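Local coordinates for ochratoxinase (Aspergillus niger, PDB 4C65) that hydrolyses the amide bond of ochratoxin A to release ochratoxin alpha and L-phenylalanine, acting as a zinc-dependent carboxypeptidase of the amidohydrolase superfamily, at the interface of chains A and B. Coordinates in Å, arbitrary orientation; residue numbers count along the deposited sequence, not the author numbering. Chains: chain A/B, Ochratoxinase.

Contact 1: the interface of chains A and B. Residues chain A 90, 118, 121, 173, 176; chain B 89, 91-92.
B:His89, in extended conformation just ahead of helix 90-106, meets chain A through A:Ala176 and A:Glu121, whose backbone carbonyls accept hydrogen bonds from the side chains of B:His89 and B:Ser92, while B:Ala91 and B:Ser92 are already helical. The imidazole of B:His89 is the centre of the patch. With CG anti to the backbone N (chi1 -166°), its ring reaches into a pocket of chain A formed by A:Pro90, A:Tyr118, A:Glu121, A:Tyr173 and A:Ala176. At the far end of the ring NE2 donates to A:Ala176 O over 2.9 Å; the donor lies in the carbonyl plane, although the oxygen is tilted somewhat from the plane of the imidazole. The other ring nitrogen, B:His89 ND1, accepts the backbone N-H of B:Ala91 at 3.1 Å. Bonds at both nitrogens probably fix the rotation of the ring and are consistent with a hydrogen on NE2.

The aliphatic part of A:Glu121 lies over one face of this ring, its CG 3.5 Å from B:His89 CG and offset toward the rim. A bend at chi2 (73°) turns the carboxylate away, leaving the methylene as the touching group. A:Tyr173 packs edge-to-face with the imidazole, the ring planes 55° apart. At the CE1 corner, A:Tyr118 CE1 comes within 3.6 Å of B:His89 CE1, and A:Pro90 CB approaches the same carbon. The methyl CB of B:Ala91 fills in against A:Tyr118 CB at 3.8 Å. Beyond it, the hydroxyl OG of B:Ser92 donates to A:Glu121 O at 2.7 Å, from above the carbonyl plane.

The patch thus seats the N-terminal end of helix 90-106 of chain B between the equivalent helix end of chain A, helix 119-127 and the loop carrying A:Tyr173 and A:Ala176; the centre of the patch lies about 17 Å from A:Lys204 of the active site.

Contact 2: the interface of chains A and B. Residues chain A 129-130, 429, 433-434, 436; chain B 99, 102-103.
The indole of A:Trp429 is laid against B:Arg99 on helix 90-106 of chain B and meets B:Trp102, one turn further along that helix, at a steep angle. The two indoles are edge-to-face, their planes 78° apart: the NE1 edge of A:Trp429 points at the benzo ring of B:Trp102, with NE1 3.3 Å from B:Trp102 CE3. This places the indole N-H over an aromatic face.

B:Arg99 covers a face of A:Trp429 with both its chain and its head. Its CD sits over the six-membered ring, 3.6 Å from the centroid, and NE lies above the five-membered ring in a cation-pi contact. The guanidinium is nearly parallel to the indole, the planes 10° apart, and A:Trp429 CG is 3.4 Å from B:Arg99 CZ. On the opposite face A:Pro436 CD stands 3.7 Å from B:Arg99 CZ, sandwiching the flat group between indole and proline. A bend at chi2 (67°), with chi1 and chi3 extended, brings the head into this slot.

Polar partners meet the guanidinium around its rim. B:Arg99 NH1 donates to A:Thr130 O over 2.8 Å, with the oxygen in the guanidinium plane but the donor well above the carbonyl plane. Within chain B, B:Arg99 NE forms a salt bridge of 2.9 Å with B:Glu103 OE2, which uses its anti lone pair. The carboxylate thereby orients the arginine and probably offsets its charge.

Through this sandwich, the C-terminal segment of one subunit is pinned to a helix of its neighbour, probably helping to hold subunits together in the homooctamer.

Contact 1: the interface of chains A and B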
# COMPACT_ATOMS: atom_id res chain seq x y z
N PRO A 90 -9.51 11.55 -18.21
CA PRO A 90 -10.00 12.96 -18.17
C PRO A 90 -9.53 13.84 -19.31
O PRO A 90 -10.15 14.86 -19.58
CB PRO A 90 -9.49 13.47 -16.81
CG PRO A 90 -9.20 12.23 -16.01
CD PRO A 90 -8.75 11.19 -17.01
N TYR A 118 -15.67 17.93 -14.09
CA TYR A 118 -14.38 18.56 -14.22
C TYR A 118 -14.48 20.05 -14.50
O TYR A 118 -13.62 20.63 -15.15
CB TYR A 118 -13.62 17.86 -15.36
CG TYR A 118 -13.36 16.40 -15.15
CD1 TYR A 118 -12.58 15.98 -14.08
CD2 TYR A 118 -13.93 15.44 -15.97
CE1 TYR A 118 -12.36 14.63 -13.85
CE2 TYR A 118 -13.68 14.10 -15.78
CZ TYR A 118 -12.89 13.69 -14.72
OH TYR A 118 -12.64 12.35 -14.50
N GLU A 121 -11.55 22.14 -13.37
CA GLU A 121 -10.35 21.89 -14.17
C GLU A 121 -10.48 22.50 -15.59
O GLU A 121 -9.51 23.04 -16.13
CB GLU A 121 -10.09 20.38 -14.26
CG GLU A 121 -9.62 19.74 -12.95
CD GLU A 121 -10.70 19.60 -11.87
OE1 GLU A 121 -11.89 19.37 -12.21
OE2 GLU A 121 -10.33 19.70 -10.69
N TYR A 173 -4.00 11.98 -9.50
CA TYR A 173 -5.06 13.00 -9.40
C TYR A 173 -6.12 12.58 -8.39
O TYR A 173 -7.32 12.69 -8.63
CB TYR A 173 -5.62 13.32 -10.81
CG TYR A 173 -4.51 13.71 -11.75
CD1 TYR A 173 -3.86 14.93 -11.62
CD2 TYR A 173 -4.06 12.83 -12.74
CE1 TYR A 173 -2.81 15.27 -12.45
CE2 TYR A 173 -3.01 13.16 -13.59
CZ TYR A 173 -2.37 14.37 -13.43
OH TYR A 173 -1.31 14.74 -14.25
N ALA A 176 -9.74 14.30 -7.26
CA ALA A 176 -10.18 15.18 -8.35
C ALA A 176 -10.91 14.46 -9.48
O ALA A 176 -10.50 14.50 -10.64
CB ALA A 176 -9.03 15.96 -8.88
N HIS B 89 -4.04 18.77 -14.25
CA HIS B 89 -5.10 17.77 -14.34
C HIS B 89 -5.39 17.46 -15.82
O HIS B 89 -5.52 18.38 -16.61
CB HIS B 89 -6.35 18.25 -13.64
CG HIS B 89 -7.34 17.16 -13.41
ND1 HIS B 89 -8.16 16.70 -14.39
CD2 HIS B 89 -7.67 16.48 -12.30
CE1 HIS B 89 -8.95 15.76 -13.91
NE2 HIS B 89 -8.67 15.60 -12.64
N ALA B 91 -7.94 16.75 -17.52
CA ALA B 91 -9.11 17.44 -18.05
C ALA B 91 -8.78 18.85 -18.53
O ALA B 91 -9.30 19.27 -19.56
CB ALA B 91 -10.22 17.47 -17.02
N SER B 92 -7.96 19.58 -17.77
CA SER B 92 -7.45 20.86 -18.20
C SER B 92 -6.67 20.66 -19.51
O SER B 92 -6.89 21.40 -20.48
CB SER B 92 -6.53 21.48 -17.17
OG SER B 92 -7.19 21.65 -15.94

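Contact 2: the interface of chains A and B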
# COMPACT_ATOMS: atom_id res chain seq x y z
N GLY A 129 -7.96 31.78 -21.36
CA GLY A 129 -8.24 32.12 -22.75
C GLY A 129 -7.87 31.06 -23.80
O GLY A 129 -8.01 31.34 -24.99
N THR A 130 -7.45 29.86 -23.41
CA THR A 130 -7.16 28.78 -24.40
C THR A 130 -8.42 28.35 -25.11
O THR A 130 -8.42 28.14 -26.31
CB THR A 130 -6.51 27.55 -23.77
OG1 THR A 130 -5.50 27.94 -22.85
CG2 THR A 130 -5.88 26.69 -24.86
N TRP A 429 -13.69 32.01 -31.85
CA TRP A 429 -13.13 32.13 -30.51
C TRP A 429 -13.30 33.54 -29.92
O TRP A 429 -12.72 33.84 -28.89
CB TRP A 429 -11.67 31.65 -30.50
CG TRP A 429 -11.56 30.25 -31.02
CD1 TRP A 429 -11.16 29.88 -32.27
CD2 TRP A 429 -11.92 29.04 -30.35
NE1 TRP A 429 -11.22 28.52 -32.41
CE2 TRP A 429 -11.68 27.98 -31.24
CE3 TRP A 429 -12.38 28.75 -29.07
CZ2 TRP A 429 -11.92 26.65 -30.91
CZ3 TRP A 429 -12.61 27.41 -28.74
CH2 TRP A 429 -12.38 26.39 -29.66
N ALA A 433 -9.54 37.28 -31.08
CA ALA A 433 -8.99 36.00 -30.71
C ALA A 433 -7.66 35.85 -31.43
O ALA A 433 -7.49 36.34 -32.53
CB ALA A 433 -9.93 34.87 -31.10
N ARG A 434 -6.70 35.24 -30.76
CA ARG A 434 -5.43 34.85 -31.39
C ARG A 434 -5.09 33.45 -30.93
O ARG A 434 -5.48 33.03 -29.85
CB ARG A 434 -4.24 35.77 -30.94
CG ARG A 434 -4.52 36.44 -29.56
CD ARG A 434 -3.65 37.70 -29.10
NE ARG A 434 -2.20 37.36 -28.85
CZ ARG A 434 -1.17 37.98 -29.45
NH1 ARG A 434 -1.38 38.98 -30.33
NH2 ARG A 434 0.09 37.63 -29.17
N PRO A 436 -3.55 30.89 -29.06
CA PRO A 436 -2.76 30.94 -27.82
C PRO A 436 -1.49 30.11 -27.82
O PRO A 436 -0.73 30.22 -26.88
CB PRO A 436 -3.71 30.39 -26.76
CG PRO A 436 -4.66 29.53 -27.51
CD PRO A 436 -4.78 30.11 -28.90
N ARG B 99 -8.44 23.13 -28.55
CA ARG B 99 -8.11 24.34 -29.25
C ARG B 99 -6.92 24.11 -30.17
O ARG B 99 -6.96 24.47 -31.34
CB ARG B 99 -7.79 25.48 -28.28
CG ARG B 99 -7.38 26.80 -28.97
CD ARG B 99 -8.57 27.41 -29.73
NE ARG B 99 -8.35 28.70 -30.34
CZ ARG B 99 -8.43 29.87 -29.71
NH1 ARG B 99 -8.64 29.92 -28.40
NH2 ARG B 99 -8.25 30.99 -30.39
N TRP B 102 -7.83 22.17 -33.23
CA TRP B 102 -8.61 22.99 -34.14
C TRP B 102 -7.70 23.90 -34.94
O TRP B 102 -7.83 24.02 -36.16
CB TRP B 102 -9.60 23.85 -33.35
CG TRP B 102 -10.49 24.64 -34.24
CD1 TRP B 102 -11.68 24.24 -34.76
CD2 TRP B 102 -10.27 25.97 -34.70
NE1 TRP B 102 -12.22 25.24 -35.52
CE2 TRP B 102 -11.37 26.31 -35.50
CE3 TRP B 102 -9.27 26.92 -34.50
CZ2 TRP B 102 -11.49 27.57 -36.11
CZ3 TRP B 102 -9.38 28.15 -35.13
CH2 TRP B 102 -10.48 28.47 -35.91
N GLU B 103 -6.75 24.52 -34.25
CA GLU B 103 -5.83 25.46 -34.87
C GLU B 103 -4.95 24.75 -35.88
O GLU B 103 -4.69 25.25 -36.97
CB GLU B 103 -4.97 26.10 -33.80
CG GLU B 103 -5.62 27.10 -32.85
CD GLU B 103 -6.21 28.35 -33.52
OE1 GLU B 103 -5.76 28.73 -34.61
OE2 GLU B 103 -7.13 28.98 -32.94

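Contact 1 and contact 2 lie about 20 Å apart, measured between the centres of their C-alpha atoms, and are joined by helix 90-106 of chain B: its N-terminal end serves contact 1 and its later turns serve contact 2. On chain A, helix 119-127 and the segment just after it, at A:Gly129 and A:Thr130, likewise lead from one to the other. Because the interface is two-fold symmetric, both contacts recur with the chains exchanged, probably doubling the anchorage of this pair within the homooctamer. The centre of contact 1 is about 19 Å from A:Asp336 of the active site and that of contact 2 about 27 Å.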